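Local coordinates for protein aromatic amino acid aminotransferase I (Candida albicans WO-1, PDB 6HNU) that probably transfers the amino group of aromatic L-amino acids to 2-oxoglutarate, using pyridoxal 5'-phosphate as cofactor, at residues K10-L15 and D240-E245; V128-W133 and S285-G290; W133-S138 and L308-G313; D146-T151 and E319-L324. All blocks are in the same frame, centred on the assembly; numbering follows the deposited sequence.

Contact 1: K10-L15 and D240-E245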
loop_
_atom_site.group_PDB
_atom_site.type_symbol
_atom_site.label_atom_id
_atom_site.label_comp_id
_atom_site.label_asym_id
_atom_site.label_seq_id
_atom_site.Cartn_x
_atom_site.Cartn_y
_atom_site.Cartn_z
ATOM N N LYS B 10 -21.659 12.168 -16.193
ATOM C CA LYS B 10 -21.353 11.756 -17.577
ATOM C C LYS B 10 -20.691 10.395 -17.528
ATOM O O LYS B 10 -20.053 10.064 -16.521
ATOM C CB LYS B 10 -20.455 12.763 -18.286
ATOM C CG LYS B 10 -21.167 14.065 -18.641
ATOM C CD LYS B 10 -20.429 14.881 -19.685
ATOM C CE LYS B 10 -21.203 16.105 -20.129
ATOM N NZ LYS B 10 -22.477 15.737 -20.788
ATOM N N ASP B 11 -20.885 9.632 -18.592
ATOM C CA ASP B 11 -20.135 8.384 -18.849
ATOM C C ASP B 11 -18.722 8.774 -19.269
ATOM O O ASP B 11 -18.554 9.310 -20.375
ATOM C CB ASP B 11 -20.821 7.545 -19.929
ATOM C CG ASP B 11 -20.172 6.187 -20.057
ATOM O OD1 ASP B 11 -18.938 6.109 -19.908
ATOM O OD2 ASP B 11 -20.913 5.222 -20.297
ATOM N N LEU B 12 -17.726 8.515 -18.426
ATOM C CA LEU B 12 -16.330 8.896 -18.743
ATOM C C LEU B 12 -15.480 7.639 -18.895
ATOM O O LEU B 12 -14.239 7.728 -18.783
ATOM C CB LEU B 12 -15.821 9.830 -17.640
ATOM C CG LEU B 12 -16.582 11.152 -17.506
ATOM C CD1 LEU B 12 -15.995 12.019 -16.394
ATOM C CD2 LEU B 12 -16.573 11.933 -18.808
ATOM N N THR B 13 -16.090 6.484 -19.161
ATOM C CA THR B 13 -15.296 5.228 -19.208
ATOM C C THR B 13 -14.340 5.320 -20.406
ATOM O O THR B 13 -13.264 4.746 -20.323
ATOM C CB THR B 13 -16.176 3.975 -19.087
ATOM O OG1 THR B 13 -17.109 4.039 -20.146
ATOM C CG2 THR B 13 -16.888 3.853 -17.752
ATOM N N HIS B 14 -14.601 6.169 -21.403
ATOM C CA HIS B 14 -13.657 6.402 -22.528
ATOM C C HIS B 14 -12.349 7.071 -22.039
ATOM O O HIS B 14 -11.347 7.085 -22.785
ATOM C CB HIS B 14 -14.353 7.196 -23.655
ATOM C CG HIS B 14 -14.774 8.575 -23.249
ATOM N ND1 HIS B 14 -15.916 8.811 -22.519
ATOM C CD2 HIS B 14 -14.203 9.774 -23.443
ATOM C CE1 HIS B 14 -16.048 10.108 -22.314
ATOM N NE2 HIS B 14 -14.998 10.718 -22.851
ATOM N N LEU B 15 -12.283 7.594 -20.819
ATOM C CA LEU B 15 -11.024 8.240 -20.344
ATOM C C LEU B 15 -10.157 7.235 -19.574
ATOM O O LEU B 15 -8.974 7.553 -19.284
ATOM C CB LEU B 15 -11.387 9.472 -19.510
ATOM C CG LEU B 15 -12.070 10.573 -20.318
ATOM C CD1 LEU B 15 -12.329 11.783 -19.433
ATOM C CD2 LEU B 15 -11.239 10.939 -21.551
ATOM N N ASP B 240 -13.043 18.005 -22.249
ATOM C CA ASP B 240 -13.283 16.608 -21.790
ATOM C C ASP B 240 -12.007 15.937 -21.272
ATOM O O ASP B 240 -11.617 14.891 -21.778
ATOM C CB ASP B 240 -13.947 15.786 -22.894
ATOM C CG ASP B 240 -14.425 14.435 -22.404
ATOM O OD1 ASP B 240 -14.712 14.320 -21.191
ATOM O OD2 ASP B 240 -14.457 13.504 -23.239
ATOM N N PHE B 241 -11.439 16.455 -20.181
ATOM C CA PHE B 241 -10.372 15.784 -19.412
ATOM C C PHE B 241 -10.832 15.793 -17.949
ATOM O O PHE B 241 -11.725 16.597 -17.599
ATOM C CB PHE B 241 -8.980 16.379 -19.673
ATOM C CG PHE B 241 -8.809 17.848 -19.368
ATOM C CD1 PHE B 241 -8.636 18.299 -18.063
ATOM C CD2 PHE B 241 -8.792 18.784 -20.386
ATOM C CE1 PHE B 241 -8.534 19.656 -17.803
ATOM C CE2 PHE B 241 -8.637 20.136 -20.126
ATOM C CZ PHE B 241 -8.494 20.566 -18.835
ATOM N N LEU B 242 -10.276 14.902 -17.134
ATOM C CA LEU B 242 -10.608 14.842 -15.687
ATOM C C LEU B 242 -9.800 15.872 -14.909
ATOM O O LEU B 242 -8.757 16.362 -15.370
ATOM C CB LEU B 242 -10.325 13.443 -15.128
ATOM C CG LEU B 242 -10.931 12.281 -15.902
ATOM C CD1 LEU B 242 -10.306 10.980 -15.488
ATOM C CD2 LEU B 242 -12.421 12.239 -15.732
ATOM N N ILE B 243 -10.225 16.139 -13.684
ATOM C CA ILE B 243 -9.392 16.934 -12.754
ATOM C C ILE B 243 -9.097 16.028 -11.574
ATOM O O ILE B 243 -10.059 15.492 -10.980
ATOM C CB ILE B 243 -10.069 18.252 -12.325
ATOM C CG1 ILE B 243 -10.217 19.240 -13.479
ATOM C CG2 ILE B 243 -9.345 18.870 -11.137
ATOM C CD1 ILE B 243 -11.148 20.392 -13.171
ATOM N N ILE B 244 -7.816 15.884 -11.264
ATOM C CA ILE B 244 -7.387 15.103 -10.097
ATOM C C ILE B 244 -6.935 16.145 -9.091
ATOM O O ILE B 244 -5.901 16.785 -9.334
ATOM C CB ILE B 244 -6.273 14.095 -10.459
ATOM C CG1 ILE B 244 -6.563 13.251 -11.704
ATOM C CG2 ILE B 244 -5.907 13.264 -9.243
ATOM C CD1 ILE B 244 -7.854 12.416 -11.691
ATOM N N GLU B 245 -7.678 16.260 -8.003
ATOM C CA GLU B 245 -7.419 17.257 -6.952
ATOM C C GLU B 245 -6.800 16.451 -5.807
ATOM O O GLU B 245 -7.479 15.688 -5.099
ATOM C CB GLU B 245 -8.603 18.192 -6.612
ATOM C CG GLU B 245 -9.827 17.572 -5.940
ATOM C CD GLU B 245 -10.931 18.545 -5.539
ATOM O OE1 GLU B 245 -10.665 19.780 -5.506
ATOM O OE2 GLU B 245 -12.050 18.059 -5.116
#
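The N-terminal arm of this fold-type I aminotransferase lies across the start of strand 242-246, a parallel strand inside the mixed sheet of the large domain, and H14 and L15 of the arm meet D240 and L242 there. The polar half of the contact is a histidine-carboxylate hydrogen bond. H14 NE2 donates to D240 OD2 at 2.9 Å, and the bond is nearly straight, 166° at the hydrogen. H14 and D240 reach for each other tip to tip. OD2 receives NE2 on its syn lone pair and itself lies almost in the imidazole plane, while the two flat groups are twisted 46° apart. The other oxygen, OD1, forms a salt bridge with R291, so the two oxygens of one carboxylate tie the arm and the neighbouring strand's lead-in together. Beside this bond is a small leucine cluster: L242 CD2 touches L12 CD1 at 3.6 Å and L15 CD1 at 3.7 Å, each pair sliding past in opposite directions. The arm itself is shaped by an Asx turn, with D11 OD1 taking both the backbone N and OG1 of T13, at 3.0 and 2.8 Å. D240 comes directly after helix 226-239, whose I235 and A236 pack on F241, while strands 209-212 and 292-297 flank strand 242-246.

Contact 2: V128-W133 and S285-G290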
loop_
_atom_site.group_PDB
_atom_site.type_symbol
_atom_site.label_atom_id
_atom_site.label_comp_id
_atom_site.label_asym_id
_atom_site.label_seq_id
_atom_site.Cartn_x
_atom_site.Cartn_y
_atom_site.Cartn_z
ATOM N N VAL B 128 -21.625 16.767 -2.938
ATOM C CA VAL B 128 -21.274 16.269 -4.300
ATOM C C VAL B 128 -22.528 16.346 -5.169
ATOM O O VAL B 128 -23.589 15.858 -4.760
ATOM C CB VAL B 128 -20.692 14.839 -4.268
ATOM C CG1 VAL B 128 -20.237 14.376 -5.648
ATOM C CG2 VAL B 128 -19.548 14.732 -3.263
ATOM N N PRO B 129 -22.487 17.046 -6.323
ATOM C CA PRO B 129 -23.717 17.490 -6.988
ATOM C C PRO B 129 -24.267 16.584 -8.088
ATOM O O PRO B 129 -25.121 17.004 -8.792
ATOM C CB PRO B 129 -23.246 18.802 -7.607
ATOM C CG PRO B 129 -21.853 18.457 -8.090
ATOM C CD PRO B 129 -21.294 17.669 -6.925
ATOM N N TYR B 130 -23.789 15.352 -8.179
ATOM C CA TYR B 130 -24.389 14.268 -9.004
ATOM C C TYR B 130 -24.702 13.091 -8.084
ATOM O O TYR B 130 -24.251 13.049 -6.909
ATOM C CB TYR B 130 -23.485 13.888 -10.175
ATOM C CG TYR B 130 -22.129 13.362 -9.771
ATOM C CD1 TYR B 130 -21.093 14.220 -9.436
ATOM C CD2 TYR B 130 -21.905 12.005 -9.704
ATOM C CE1 TYR B 130 -19.867 13.723 -9.036
ATOM C CE2 TYR B 130 -20.679 11.485 -9.333
ATOM C CZ TYR B 130 -19.658 12.358 -8.999
ATOM O OH TYR B 130 -18.443 11.870 -8.644
ATOM N N GLU B 131 -25.480 12.147 -8.595
ATOM C CA GLU B 131 -26.153 11.129 -7.771
ATOM C C GLU B 131 -25.176 9.973 -7.499
ATOM O O GLU B 131 -25.117 9.531 -6.331
ATOM C CB GLU B 131 -27.422 10.695 -8.521
ATOM C CG GLU B 131 -28.246 9.648 -7.804
ATOM C CD GLU B 131 -28.792 10.114 -6.467
ATOM O OE1 GLU B 131 -29.026 11.348 -6.302
ATOM O OE2 GLU B 131 -28.960 9.245 -5.584
ATOM N N ASN B 132 -24.456 9.509 -8.527
ATOM C CA ASN B 132 -23.738 8.200 -8.539
ATOM C C ASN B 132 -22.262 8.429 -8.165
ATOM O O ASN B 132 -21.359 8.029 -8.916
ATOM C CB ASN B 132 -23.880 7.469 -9.882
ATOM C CG ASN B 132 -23.578 8.299 -11.114
ATOM O OD1 ASN B 132 -23.862 9.505 -11.173
ATOM N ND2 ASN B 132 -23.040 7.639 -12.127
ATOM N N TRP B 133 -22.040 9.018 -7.001
ATOM C CA TRP B 133 -20.690 9.285 -6.443
ATOM C C TRP B 133 -20.445 8.296 -5.315
ATOM O O TRP B 133 -21.429 7.701 -4.731
ATOM C CB TRP B 133 -20.525 10.732 -5.972
ATOM C CG TRP B 133 -21.266 11.067 -4.715
ATOM C CD1 TRP B 133 -22.591 11.388 -4.643
ATOM C CD2 TRP B 133 -20.771 11.095 -3.359
ATOM N NE1 TRP B 133 -22.944 11.644 -3.347
ATOM C CE2 TRP B 133 -21.867 11.438 -2.528
ATOM C CE3 TRP B 133 -19.523 10.880 -2.754
ATOM C CZ2 TRP B 133 -21.743 11.595 -1.142
ATOM C CZ3 TRP B 133 -19.405 11.012 -1.386
ATOM C CH2 TRP B 133 -20.496 11.385 -0.596
ATOM N N SER B 285 -17.153 19.701 -5.288
ATOM C CA SER B 285 -18.379 20.512 -5.028
ATOM C C SER B 285 -18.893 21.115 -6.341
ATOM O O SER B 285 -20.135 21.296 -6.457
ATOM C CB SER B 285 -18.212 21.543 -3.957
ATOM O OG SER B 285 -17.520 22.697 -4.425
ATOM N N LEU B 286 -18.019 21.373 -7.321
ATOM C CA LEU B 286 -18.387 22.014 -8.602
ATOM C C LEU B 286 -18.779 20.972 -9.642
ATOM O O LEU B 286 -19.144 21.360 -10.759
ATOM C CB LEU B 286 -17.189 22.819 -9.121
ATOM C CG LEU B 286 -16.754 23.994 -8.239
ATOM C CD1 LEU B 286 -15.557 24.735 -8.848
ATOM C CD2 LEU B 286 -17.906 24.973 -8.053
ATOM N N ASP B 287 -18.626 19.692 -9.327
ATOM C CA ASP B 287 -18.440 18.633 -10.347
ATOM C C ASP B 287 -19.793 18.060 -10.787
ATOM O O ASP B 287 -19.996 16.882 -10.647
ATOM C CB ASP B 287 -17.534 17.518 -9.835
ATOM C CG ASP B 287 -17.192 16.485 -10.898
ATOM O OD1 ASP B 287 -17.240 16.826 -12.127
ATOM O OD2 ASP B 287 -16.890 15.341 -10.510
ATOM N N VAL B 288 -20.610 18.859 -11.455
ATOM C CA VAL B 288 -21.925 18.407 -11.972
ATOM C C VAL B 288 -21.732 17.224 -12.930
ATOM O O VAL B 288 -22.633 16.376 -12.951
ATOM C CB VAL B 288 -22.726 19.576 -12.580
ATOM C CG1 VAL B 288 -22.962 20.664 -11.544
ATOM C CG2 VAL B 288 -22.075 20.158 -13.815
ATOM N N GLU B 289 -20.618 17.142 -13.668
ATOM C CA GLU B 289 -20.404 16.123 -14.727
ATOM C C GLU B 289 -19.745 14.835 -14.177
ATOM O O GLU B 289 -19.732 13.829 -14.914
ATOM C CB GLU B 289 -19.573 16.682 -15.884
ATOM C CG GLU B 289 -20.199 17.896 -16.553
ATOM C CD GLU B 289 -19.671 18.211 -17.942
ATOM O OE1 GLU B 289 -18.650 17.640 -18.341
ATOM O OE2 GLU B 289 -20.318 19.014 -18.638
ATOM N N GLY B 290 -19.213 14.817 -12.948
ATOM C CA GLY B 290 -18.517 13.615 -12.427
ATOM C C GLY B 290 -17.145 13.398 -13.065
ATOM O O GLY B 290 -16.705 12.261 -13.124
#
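Y130 meets G290 because its chi1 of 61° sets CG between the backbone N and the carbonyl carbon, and chi2 of -82° turns a ring face to the glycine. This is loop-on-turn packing in the large domain: the connection from helix 112-126 to strand 133-138 rests on a type I beta turn, D287 to G290, that leads toward strand 292-297. The glycine makes a CH-pi contact, its CA 3.9 Å from the centroid of the Y130 ring, 23° off the normal and shifted toward the rim. G290 has positive phi, a conformation that glycine adopts readily. P129 adds the other half, with CG pressed against the turn backbone, 3.4 Å from D287 C, and CD beside S285 O. The D287 carboxylate is held mainly outside the contact, OD1 by Y233 and the backbone N of R291, OD2 by that of V292. No hydrogen bond crosses between the segments; the nearest approach is Y130 CD1 to D287 O, 3.1 Å, oblique to the ring.

Contact 3: W133-S138 and L308-G313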
loop_
_atom_site.group_PDB
_atom_site.type_symbol
_atom_site.label_atom_id
_atom_site.label_comp_id
_atom_site.label_asym_id
_atom_site.label_seq_id
_atom_site.Cartn_x
_atom_site.Cartn_y
_atom_site.Cartn_z
ATOM N N TRP B 133 -22.040 9.018 -7.001
ATOM C CA TRP B 133 -20.690 9.285 -6.443
ATOM C C TRP B 133 -20.445 8.296 -5.315
ATOM O O TRP B 133 -21.429 7.701 -4.731
ATOM C CB TRP B 133 -20.525 10.732 -5.972
ATOM C CG TRP B 133 -21.266 11.067 -4.715
ATOM C CD1 TRP B 133 -22.591 11.388 -4.643
ATOM C CD2 TRP B 133 -20.771 11.095 -3.359
ATOM N NE1 TRP B 133 -22.944 11.644 -3.347
ATOM C CE2 TRP B 133 -21.867 11.438 -2.528
ATOM C CE3 TRP B 133 -19.523 10.880 -2.754
ATOM C CZ2 TRP B 133 -21.743 11.595 -1.142
ATOM C CZ3 TRP B 133 -19.405 11.012 -1.386
ATOM C CH2 TRP B 133 -20.496 11.385 -0.596
ATOM N N ASP B 134 -19.180 8.072 -5.019
ATOM C CA ASP B 134 -18.811 7.162 -3.923
ATOM C C ASP B 134 -17.445 7.552 -3.373
ATOM O O ASP B 134 -16.811 8.485 -3.903
ATOM C CB ASP B 134 -18.852 5.702 -4.369
ATOM C CG ASP B 134 -19.293 4.756 -3.257
ATOM O OD1 ASP B 134 -19.757 5.237 -2.176
ATOM O OD2 ASP B 134 -19.161 3.567 -3.469
ATOM N N VAL B 135 -17.095 6.871 -2.293
ATOM C CA VAL B 135 -15.748 6.906 -1.687
ATOM C C VAL B 135 -15.248 5.470 -1.570
ATOM O O VAL B 135 -16.037 4.558 -1.243
ATOM C CB VAL B 135 -15.798 7.622 -0.336
ATOM C CG1 VAL B 135 -16.250 9.055 -0.509
ATOM C CG2 VAL B 135 -16.709 6.919 0.633
ATOM N N ILE B 136 -13.963 5.288 -1.821
ATOM C CA ILE B 136 -13.215 4.036 -1.546
ATOM C C ILE B 136 -11.991 4.420 -0.715
ATOM O O ILE B 136 -11.560 5.583 -0.734
ATOM C CB ILE B 136 -12.844 3.322 -2.867
ATOM C CG1 ILE B 136 -11.973 4.180 -3.788
ATOM C CG2 ILE B 136 -14.131 2.856 -3.556
ATOM C CD1 ILE B 136 -11.350 3.446 -4.975
ATOM N N VAL B 137 -11.469 3.472 0.018
ATOM C CA VAL B 137 -10.262 3.684 0.839
ATOM C C VAL B 137 -9.028 3.694 -0.067
ATOM O O VAL B 137 -9.016 3.093 -1.183
ATOM C CB VAL B 137 -10.182 2.660 1.973
ATOM C CG1 VAL B 137 -11.353 2.841 2.901
ATOM C CG2 VAL B 137 -10.062 1.227 1.457
ATOM N N SER B 138 -8.022 4.417 0.401
ATOM C CA SER B 138 -6.635 4.390 -0.110
ATOM C C SER B 138 -5.702 4.191 1.073
ATOM O O SER B 138 -6.155 4.308 2.235
ATOM C CB SER B 138 -6.315 5.666 -0.823
ATOM O OG SER B 138 -6.081 6.698 0.121
ATOM N N LEU B 308 -3.664 6.005 5.546
ATOM C CA LEU B 308 -5.110 5.869 5.331
ATOM C C LEU B 308 -5.615 7.149 4.690
ATOM O O LEU B 308 -5.387 8.263 5.212
ATOM C CB LEU B 308 -5.820 5.638 6.663
ATOM C CG LEU B 308 -7.314 5.334 6.594
ATOM C CD1 LEU B 308 -7.622 4.083 5.773
ATOM C CD2 LEU B 308 -7.867 5.155 8.010
ATOM N N GLY B 309 -6.309 6.976 3.592
ATOM C CA GLY B 309 -7.009 8.083 2.984
ATOM C C GLY B 309 -8.189 7.518 2.236
ATOM O O GLY B 309 -8.602 6.323 2.487
ATOM N N TRP B 310 -8.732 8.330 1.372
ATOM C CA TRP B 310 -9.849 7.862 0.536
ATOM C C TRP B 310 -9.847 8.602 -0.799
ATOM O O TRP B 310 -9.081 9.587 -1.011
ATOM C CB TRP B 310 -11.183 7.929 1.304
ATOM C CG TRP B 310 -11.609 9.301 1.691
ATOM C CD1 TRP B 310 -12.503 10.084 1.037
ATOM C CD2 TRP B 310 -11.139 10.067 2.812
ATOM N NE1 TRP B 310 -12.637 11.273 1.692
ATOM C CE2 TRP B 310 -11.804 11.306 2.769
ATOM C CE3 TRP B 310 -10.214 9.835 3.829
ATOM C CZ2 TRP B 310 -11.586 12.304 3.711
ATOM C CZ3 TRP B 310 -9.985 10.823 4.761
ATOM C CH2 TRP B 310 -10.667 12.037 4.697
ATOM N N ILE B 311 -10.674 8.113 -1.702
ATOM C CA ILE B 311 -10.764 8.653 -3.079
ATOM C C ILE B 311 -12.241 8.900 -3.316
ATOM O O ILE B 311 -13.027 7.976 -3.038
ATOM C CB ILE B 311 -10.133 7.681 -4.085
ATOM C CG1 ILE B 311 -8.658 7.398 -3.761
ATOM C CG2 ILE B 311 -10.289 8.160 -5.516
ATOM C CD1 ILE B 311 -8.080 6.162 -4.451
ATOM N N VAL B 312 -12.592 10.103 -3.777
ATOM C CA VAL B 312 -13.971 10.519 -4.105
ATOM C C VAL B 312 -14.089 10.645 -5.616
ATOM O O VAL B 312 -13.267 11.331 -6.247
ATOM C CB VAL B 312 -14.403 11.808 -3.411
ATOM C CG1 VAL B 312 -15.905 11.977 -3.512
ATOM C CG2 VAL B 312 -13.920 11.856 -1.961
ATOM N N GLY B 313 -15.149 10.066 -6.163
ATOM C CA GLY B 313 -15.416 10.145 -7.598
ATOM C C GLY B 313 -16.604 9.292 -8.001
ATOM O O GLY B 313 -17.340 8.763 -7.144
HETATM O O HOH W 1 -6.210 9.076 -1.051
#
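W133-S138 and L308-G313 pair through backbone hydrogen bonds as antiparallel strands, and 133-138 is the outermost strand at this end of the large-domain mixed sheet. D134 with G313, I136 with I311 and S138 with G309 are the hydrogen-bonded pairs, with two bonds each; I311 N to I136 O is 2.9 Å. At the S138-G309 pair both donors stand about 60° out of the carbonyl planes, S138 N giving a C=O...N angle of only 114°. Between these pairs V135 CA comes 3.2 Å from I311 O in a CA-H...O contact. Apolar contacts form on both faces. V135 CG1 lies beside V312 CG2 at 3.9 Å, on the face that helix 112-126 covers at W133 and W310. On the other, I136 CG1 meets I311 CB at 4.0 Å, and Y321 of helix 315-327 covers both isoleucines. Near the cofactor site S138 OG accepts from G140 N; G140 belongs to the PLP pocket. One water joins S138 OG, at 2.7 Å, to W310 O.

Contact 4: D146-T151 and E319-L324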
loop_
_atom_site.group_PDB
_atom_site.type_symbol
_atom_site.label_atom_id
_atom_site.label_comp_id
_atom_site.label_asym_id
_atom_site.label_seq_id
_atom_site.Cartn_x
_atom_site.Cartn_y
_atom_site.Cartn_z
ATOM N N ASP B 146 -0.453 7.171 -7.518
ATOM C CA ASP B 146 0.140 6.075 -8.316
ATOM C C ASP B 146 -0.994 5.328 -9.009
ATOM O O ASP B 146 -0.914 5.145 -10.256
ATOM C CB ASP B 146 1.009 5.171 -7.450
ATOM C CG ASP B 146 1.732 4.106 -8.266
ATOM O OD1 ASP B 146 2.532 4.478 -9.103
ATOM O OD2 ASP B 146 1.540 2.947 -7.989
ATOM N N SER B 147 -2.046 5.016 -8.260
ATOM C CA SER B 147 -3.249 4.283 -8.761
ATOM C C SER B 147 -4.017 5.106 -9.783
ATOM O O SER B 147 -4.519 4.477 -10.752
ATOM C CB SER B 147 -4.158 3.825 -7.646
ATOM O OG SER B 147 -3.432 2.959 -6.781
ATOM N N THR B 148 -4.092 6.443 -9.622
ATOM C CA THR B 148 -4.734 7.353 -10.605
ATOM C C THR B 148 -4.016 7.232 -11.956
ATOM O O THR B 148 -4.691 7.092 -12.990
ATOM C CB THR B 148 -4.743 8.796 -10.087
ATOM O OG1 THR B 148 -5.467 8.787 -8.843
ATOM C CG2 THR B 148 -5.311 9.763 -11.098
ATOM N N LEU B 149 -2.697 7.344 -11.956
ATOM C CA LEU B 149 -1.908 7.244 -13.201
ATOM C C LEU B 149 -2.149 5.860 -13.812
ATOM O O LEU B 149 -2.340 5.768 -15.036
ATOM C CB LEU B 149 -0.437 7.446 -12.857
ATOM C CG LEU B 149 0.004 8.881 -12.573
ATOM C CD1 LEU B 149 1.313 8.865 -11.831
ATOM C CD2 LEU B 149 0.122 9.658 -13.864
ATOM N N ARG B 150 -2.286 4.811 -12.996
ATOM C CA ARG B 150 -2.468 3.448 -13.582
ATOM C C ARG B 150 -3.871 3.243 -14.156
ATOM O O ARG B 150 -4.005 2.321 -14.989
ATOM C CB ARG B 150 -2.100 2.353 -12.577
ATOM C CG ARG B 150 -0.649 2.411 -12.145
ATOM C CD ARG B 150 -0.339 1.541 -10.937
ATOM N NE ARG B 150 -0.144 0.174 -11.357
ATOM C CZ ARG B 150 0.163 -0.850 -10.557
ATOM N NH1 ARG B 150 0.375 -2.028 -11.090
ATOM N NH2 ARG B 150 0.265 -0.693 -9.245
ATOM N N THR B 151 -4.866 3.991 -13.685
ATOM C CA THR B 151 -6.291 3.890 -14.064
ATOM C C THR B 151 -6.548 4.709 -15.338
ATOM O O THR B 151 -7.275 4.208 -16.194
ATOM C CB THR B 151 -7.157 4.336 -12.890
ATOM O OG1 THR B 151 -6.834 3.448 -11.816
ATOM C CG2 THR B 151 -8.635 4.363 -13.205
ATOM N N GLU B 319 -14.700 1.926 -9.298
ATOM C CA GLU B 319 -14.698 0.456 -9.447
ATOM C C GLU B 319 -13.385 -0.010 -10.095
ATOM O O GLU B 319 -12.878 -1.042 -9.659
ATOM C CB GLU B 319 -15.956 -0.008 -10.187
ATOM C CG GLU B 319 -16.038 -1.522 -10.298
ATOM C CD GLU B 319 -15.290 -2.068 -11.495
ATOM O OE1 GLU B 319 -14.997 -1.252 -12.402
ATOM O OE2 GLU B 319 -14.933 -3.290 -11.486
ATOM N N ARG B 320 -12.840 0.719 -11.075
ATOM C CA ARG B 320 -11.540 0.397 -11.702
ATOM C C ARG B 320 -10.382 0.582 -10.698
ATOM O O ARG B 320 -9.437 -0.225 -10.732
ATOM C CB ARG B 320 -11.318 1.227 -12.964
ATOM C CG ARG B 320 -12.290 0.901 -14.084
ATOM C CD ARG B 320 -12.029 -0.446 -14.738
ATOM N NE ARG B 320 -12.769 -1.554 -14.129
ATOM C CZ ARG B 320 -12.640 -2.835 -14.467
ATOM N NH1 ARG B 320 -13.417 -3.733 -13.883
ATOM N NH2 ARG B 320 -11.774 -3.220 -15.401
ATOM N N TYR B 321 -10.415 1.610 -9.865
ATOM C CA TYR B 321 -9.448 1.707 -8.747
ATOM C C TYR B 321 -9.542 0.458 -7.851
ATOM O O TYR B 321 -8.502 -0.013 -7.405
ATOM C CB TYR B 321 -9.686 2.939 -7.887
ATOM C CG TYR B 321 -9.163 4.244 -8.418
ATOM C CD1 TYR B 321 -9.932 5.025 -9.278
ATOM C CD2 TYR B 321 -7.989 4.784 -7.935
ATOM C CE1 TYR B 321 -9.510 6.284 -9.690
ATOM C CE2 TYR B 321 -7.537 6.031 -8.359
ATOM C CZ TYR B 321 -8.305 6.792 -9.227
ATOM O OH TYR B 321 -7.904 8.047 -9.605
ATOM N N VAL B 322 -10.744 -0.023 -7.512
ATOM C CA VAL B 322 -10.899 -1.191 -6.602
ATOM C C VAL B 322 -10.248 -2.427 -7.248
ATOM O O VAL B 322 -9.441 -3.095 -6.594
ATOM C CB VAL B 322 -12.379 -1.413 -6.241
ATOM C CG1 VAL B 322 -12.529 -2.706 -5.457
ATOM C CG2 VAL B 322 -12.943 -0.229 -5.459
ATOM N N ARG B 323 -10.476 -2.668 -8.535
ATOM C CA ARG B 323 -9.825 -3.789 -9.267
ATOM C C ARG B 323 -8.307 -3.667 -9.137
ATOM O O ARG B 323 -7.637 -4.666 -8.857
ATOM C CB ARG B 323 -10.248 -3.757 -10.734
ATOM C CG ARG B 323 -11.746 -3.948 -10.915
ATOM C CD ARG B 323 -12.205 -5.359 -10.540
ATOM N NE ARG B 323 -12.567 -5.578 -9.139
ATOM C CZ ARG B 323 -13.721 -5.265 -8.553
ATOM N NH1 ARG B 323 -14.688 -4.640 -9.202
ATOM N NH2 ARG B 323 -13.906 -5.577 -7.277
ATOM N N LEU B 324 -7.758 -2.477 -9.329
ATOM C CA LEU B 324 -6.298 -2.282 -9.216
ATOM C C LEU B 324 -5.867 -2.518 -7.769
ATOM O O LEU B 324 -4.891 -3.291 -7.559
ATOM C CB LEU B 324 -5.912 -0.882 -9.675
ATOM C CG LEU B 324 -4.455 -0.491 -9.454
ATOM C CD1 LEU B 324 -3.491 -1.445 -10.136
ATOM C CD2 LEU B 324 -4.232 0.926 -9.970
HETATM O O HOH W 2 -7.579 0.776 -12.582
#
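T148 OG1 accepts a hydrogen bond from Y321 OH at 2.7 Å, across two helices of the large domain, 141-152 and 315-327, whose short segments cross at 110° with axes 9.9 Å apart. The same T148 oxygen is also hydrogen-bonded to A144 O one turn back in its own helix, so two groups grip it. The threonine oxygen lies at the edge of the Y321 ring, near its plane. T151 OG1 sits 4.1 Å above the centre of one ring face, and its hydroxyl is turned to the helix backbone, donating to S147 O at 2.7 Å. A water completes this corner by donating to both T151 OG1 and R320 O, which links the helices a second time. L324 carries the apolar part: CG is anti to the backbone N (chi1 173°), and CD2 touches S147 CB and R150 CB, 3.7 Å from each. Its other methyl, CD1, rests over the centre of the R150 guanidinium, the two side chains crossing at about a right angle. That arginine points into the dimer interface, where NH2 forms a salt bridge with D146 of the second subunit. R320 touches T151 CG2 with CB, but its guanidinium turns away and grips E319 side-on with NE and NH1 in a salt bridge. E319 OE2 takes R320 NH1 on its syn side and R323 NH1 on its anti side, the latter at 2.7 Å.

All four contacts sit in the large domain, around the mixed sheet and the elements that cover it. In each, a segment from the first third of the chain meets one from further on, and the pairs interleave along the sequence. Contacts 3 and 4 have centres 11 Å apart, and each strand of contact 3 runs on into a helix of contact 4. Contact 2 shares W133 with contact 3. Its centre is about 12 Å from that of contact 1, and the two touch where K10 N meets E289 O, a probable hydrogen bond. T148 also touches I244 of contact 1. Contact 3 lies near the cofactor and contact 4 reaches the second subunit, while contacts 1 and 2 hold the arm and a loop to the sheet.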